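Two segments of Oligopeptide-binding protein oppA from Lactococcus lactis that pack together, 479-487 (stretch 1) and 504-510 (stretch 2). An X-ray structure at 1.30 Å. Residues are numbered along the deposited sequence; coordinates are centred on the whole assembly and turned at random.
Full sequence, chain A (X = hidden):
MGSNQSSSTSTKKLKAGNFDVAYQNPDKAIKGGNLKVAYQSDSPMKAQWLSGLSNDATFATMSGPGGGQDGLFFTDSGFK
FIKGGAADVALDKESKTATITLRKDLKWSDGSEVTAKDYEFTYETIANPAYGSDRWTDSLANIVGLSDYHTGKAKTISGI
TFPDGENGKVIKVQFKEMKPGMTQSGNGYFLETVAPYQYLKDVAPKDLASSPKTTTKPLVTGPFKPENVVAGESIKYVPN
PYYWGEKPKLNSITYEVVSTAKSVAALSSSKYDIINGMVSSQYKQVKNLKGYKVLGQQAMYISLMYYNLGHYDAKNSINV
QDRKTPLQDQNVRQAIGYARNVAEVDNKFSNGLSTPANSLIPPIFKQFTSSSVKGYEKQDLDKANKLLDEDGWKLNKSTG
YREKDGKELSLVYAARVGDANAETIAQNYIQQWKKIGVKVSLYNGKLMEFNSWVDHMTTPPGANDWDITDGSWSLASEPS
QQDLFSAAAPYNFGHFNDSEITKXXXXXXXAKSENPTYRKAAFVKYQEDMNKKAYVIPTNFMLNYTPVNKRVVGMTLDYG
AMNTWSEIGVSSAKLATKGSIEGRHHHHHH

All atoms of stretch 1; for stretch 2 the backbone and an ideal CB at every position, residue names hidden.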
# COMPACT_ATOMS: atom_id res chain seq x y z
N PRO A 479 -8.92 -8.51 -2.25
CA PRO A 479 -7.73 -9.06 -2.96
C PRO A 479 -7.40 -8.60 -4.42
O PRO A 479 -6.33 -8.87 -4.88
CB PRO A 479 -7.98 -10.59 -2.94
CG PRO A 479 -9.48 -10.72 -2.75
CD PRO A 479 -9.82 -9.59 -1.79
N SER A 480 -8.34 -7.95 -5.09
CA SER A 480 -8.06 -7.43 -6.44
C SER A 480 -6.83 -6.50 -6.42
O SER A 480 -6.69 -5.67 -5.57
CB SER A 480 -9.29 -6.69 -6.97
OG SER A 480 -8.99 -6.30 -8.32
N GLN A 481 -5.99 -6.69 -7.41
CA GLN A 481 -4.76 -5.90 -7.56
C GLN A 481 -4.79 -4.93 -8.74
O GLN A 481 -3.79 -4.49 -9.18
CB GLN A 481 -3.51 -6.80 -7.59
CG GLN A 481 -3.45 -7.62 -6.25
CD GLN A 481 -2.14 -8.39 -6.12
OE1 GLN A 481 -1.48 -8.73 -7.09
NE2 GLN A 481 -1.80 -8.70 -4.90
N GLN A 482 -5.98 -4.56 -9.19
CA GLN A 482 -6.14 -3.45 -10.16
C GLN A 482 -5.40 -2.22 -9.73
O GLN A 482 -4.84 -1.57 -10.55
CB GLN A 482 -7.64 -3.06 -10.33
CG GLN A 482 -8.52 -4.18 -11.02
CD GLN A 482 -8.44 -4.11 -12.55
OE1 GLN A 482 -7.62 -3.48 -13.10
NE2 GLN A 482 -9.31 -4.83 -13.22
N ASP A 483 -5.41 -1.91 -8.42
CA ASP A 483 -4.85 -0.62 -7.98
C ASP A 483 -3.31 -0.68 -7.82
O ASP A 483 -2.70 0.29 -7.59
CB ASP A 483 -5.59 -0.15 -6.71
CG ASP A 483 -7.07 0.26 -7.00
OD1 ASP A 483 -7.47 0.31 -8.11
OD2 ASP A 483 -7.70 0.53 -6.00
N LEU A 484 -2.73 -1.84 -8.00
CA LEU A 484 -1.26 -2.01 -8.10
C LEU A 484 -0.75 -2.09 -9.55
O LEU A 484 0.33 -1.64 -9.83
CB LEU A 484 -0.85 -3.30 -7.39
CG LEU A 484 -1.13 -3.42 -5.88
CD1 LEU A 484 -0.48 -4.69 -5.36
CD2 LEU A 484 -0.58 -2.21 -5.06
N PHE A 485 -1.52 -2.71 -10.44
CA PHE A 485 -0.98 -3.11 -11.76
C PHE A 485 -1.79 -2.67 -12.99
O PHE A 485 -1.35 -2.84 -14.07
CB PHE A 485 -0.81 -4.62 -11.80
CG PHE A 485 0.22 -5.12 -10.81
CD1 PHE A 485 1.55 -4.71 -10.86
CD2 PHE A 485 -0.19 -5.98 -9.82
CE1 PHE A 485 2.45 -5.15 -9.92
CE2 PHE A 485 0.73 -6.46 -8.84
CZ PHE A 485 2.03 -6.04 -8.89
N SER A 486 -2.95 -2.07 -12.81
CA SER A 486 -3.75 -1.68 -14.00
C SER A 486 -2.96 -0.66 -14.85
O SER A 486 -2.18 0.12 -14.39
CB SER A 486 -5.16 -1.17 -13.62
OG SER A 486 -5.13 0.08 -12.91
N ALA A 487 -3.27 -0.71 -16.14
CA ALA A 487 -2.56 0.06 -17.14
C ALA A 487 -2.53 1.57 -16.82
O ALA A 487 -1.57 2.20 -17.12
CB ALA A 487 -3.17 -0.19 -18.51
N UNK A 504 -6.53 -10.68 -17.36
CA UNK A 504 -6.59 -11.38 -16.08
C UNK A 504 -7.21 -10.50 -15.01
O UNK A 504 -8.03 -10.95 -14.21
CB UNK A 504 -5.19 -11.83 -15.65
N UNK A 505 -6.66 -9.30 -14.84
CA UNK A 505 -7.09 -8.34 -13.80
C UNK A 505 -8.60 -8.04 -13.97
O UNK A 505 -9.35 -8.10 -13.01
CB UNK A 505 -6.27 -7.05 -13.88
N UNK A 506 -9.01 -7.81 -15.20
CA UNK A 506 -10.43 -7.50 -15.49
C UNK A 506 -11.32 -8.74 -15.23
O UNK A 506 -12.38 -8.60 -14.70
CB UNK A 506 -10.59 -7.03 -16.94
N UNK A 507 -10.83 -9.91 -15.61
CA UNK A 507 -11.64 -11.16 -15.42
C UNK A 507 -11.96 -11.39 -13.92
O UNK A 507 -13.05 -11.78 -13.60
CB UNK A 507 -10.89 -12.37 -15.98
N UNK A 508 -10.99 -11.12 -13.05
CA UNK A 508 -11.16 -11.26 -11.59
C UNK A 508 -12.34 -10.42 -11.06
O UNK A 508 -13.02 -10.80 -10.16
CB UNK A 508 -9.87 -10.85 -10.87
N UNK A 509 -12.53 -9.27 -11.69
CA UNK A 509 -13.56 -8.32 -11.22
C UNK A 509 -14.76 -8.24 -12.16
O UNK A 509 -15.59 -7.43 -12.00
CB UNK A 509 -12.95 -6.93 -11.06
N UNK A 510 -14.84 -9.15 -13.12
CA UNK A 510 -15.94 -9.18 -14.07
C UNK A 510 -17.26 -9.71 -13.45
O UNK A 510 -17.29 -10.27 -12.39
CB UNK A 510 -15.54 -10.04 -15.27

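Position 504 lies in a helix, and its ideal CB has nothing of stretch 1 within 5.5 Å. Stretch 1 sets no preference here. The deposited residue is D504, which makes no contact with stretch 1 and bonds elsewhere in the structure.

Position 505 points its CA-to-CB bond toward stretch 1. The ideal CB is 3.8 Å from Q482 NE2. Beyond it lie the backbone of Q481 and the CB of F485. Carbon is offered by F485 CB and the carbonyl carbon of Q481, so an apolar side chain reaching past the Q482 amide, such as leucine, isoleucine or methionine, would suit; a polar one could meet that amide instead. The residue is L505, with chi1 m and chi2 t. Its CD2 lies 3.9 Å from Q481 C, and its CD1 lies 4.1 Å from F485 CB and 4.1 Å from S486 N. CD2 sits against the N-cap end of the short helix and CD1 against its other end, at F485 and S486. Of all the residues, L505 has the largest area covered by the other stretch. Its backbone also takes part: water 1 donates to L505 O (2.9 Å) and to S480 OG (2.8 Å).

Position 506 points away, yet its ideal CB is 4.5 Å from Q482 NE2. That amide can donate, so a side chain able to bend back with an acceptor would suit: asparagine, aspartate, glutamine or glutamate. The residue is N506. Its end comes nearer than its CB direction suggests, and Q482 NE2 donates to N506 OD1 at 3.1 Å. The angle at the hydrogen, 171°, is nearly straight. Water 2 donates to the same N506 OD1 (2.9 Å) and to Q482 OE1 (2.8 Å), so the two amide side chains are joined both directly and through water.

Position 507 points away from stretch 1, and many side chains would fit. The residue is D507. It makes no contact with stretch 1; its OD1 is hydrogen-bonded elsewhere in the structure.

Position 508 points toward stretch 1, but its ideal CB is still 5.3 Å from S480 OG. Several side chains would serve, apolar such as valine, isoleucine or leucine, or polar such as threonine; stretch 1 does not choose. The residue is I508, whose CG2 comes within 4.5 Å of S480 OG, a light contact.

Position 509 also points toward stretch 1. Its ideal CB is 4.9 Å from S480 OG and 4.7 Å from Q482 NE2. The serine hydroxyl invites a short polar partner, such as aspartate or asparagine. The residue is D509. S480 OG donates to D509 OD2 at 2.7 Å, a short bond to a carboxylate. The same oxygen lies 3.4 Å from Q482 CG.

Position 510 is out of reach, and stretch 1 gives no guide. The residue is S510, whose OG donates to D507 O at 2.9 Å.

Stretch 2 504-510: DLNDIDS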
# COMPACT_ATOMS: atom_id res chain seq x y z
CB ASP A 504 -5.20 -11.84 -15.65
CG ASP A 504 -4.70 -13.02 -16.46
OD1 ASP A 504 -5.50 -13.60 -17.22
OD2 ASP A 504 -3.51 -13.37 -16.34
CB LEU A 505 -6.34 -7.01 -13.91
CG LEU A 505 -4.86 -7.11 -13.38
CD1 LEU A 505 -4.12 -5.86 -13.82
CD2 LEU A 505 -4.72 -7.30 -11.87
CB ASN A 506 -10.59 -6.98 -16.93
CG ASN A 506 -9.92 -5.62 -17.16
OD1 ASN A 506 -9.54 -4.94 -16.26
ND2 ASN A 506 -9.81 -5.29 -18.40
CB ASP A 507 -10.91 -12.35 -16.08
CG ASP A 507 -11.84 -13.51 -16.35
OD1 ASP A 507 -12.97 -13.28 -16.74
OD2 ASP A 507 -11.41 -14.61 -16.22
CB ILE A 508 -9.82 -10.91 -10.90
CG1 ILE A 508 -8.86 -12.12 -11.03
CG2 ILE A 508 -10.04 -10.48 -9.43
CD1 ILE A 508 -7.35 -11.75 -10.75
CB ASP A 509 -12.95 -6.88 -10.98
CG ASP A 509 -11.97 -6.83 -9.84
OD1 ASP A 509 -12.03 -7.67 -8.98
OD2 ASP A 509 -11.14 -5.97 -9.89
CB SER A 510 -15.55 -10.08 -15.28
OG SER A 510 -15.59 -11.45 -14.97
O HOH W 1 -7.97 -7.81 -10.51
O HOH W 2 -6.89 -3.97 -15.78
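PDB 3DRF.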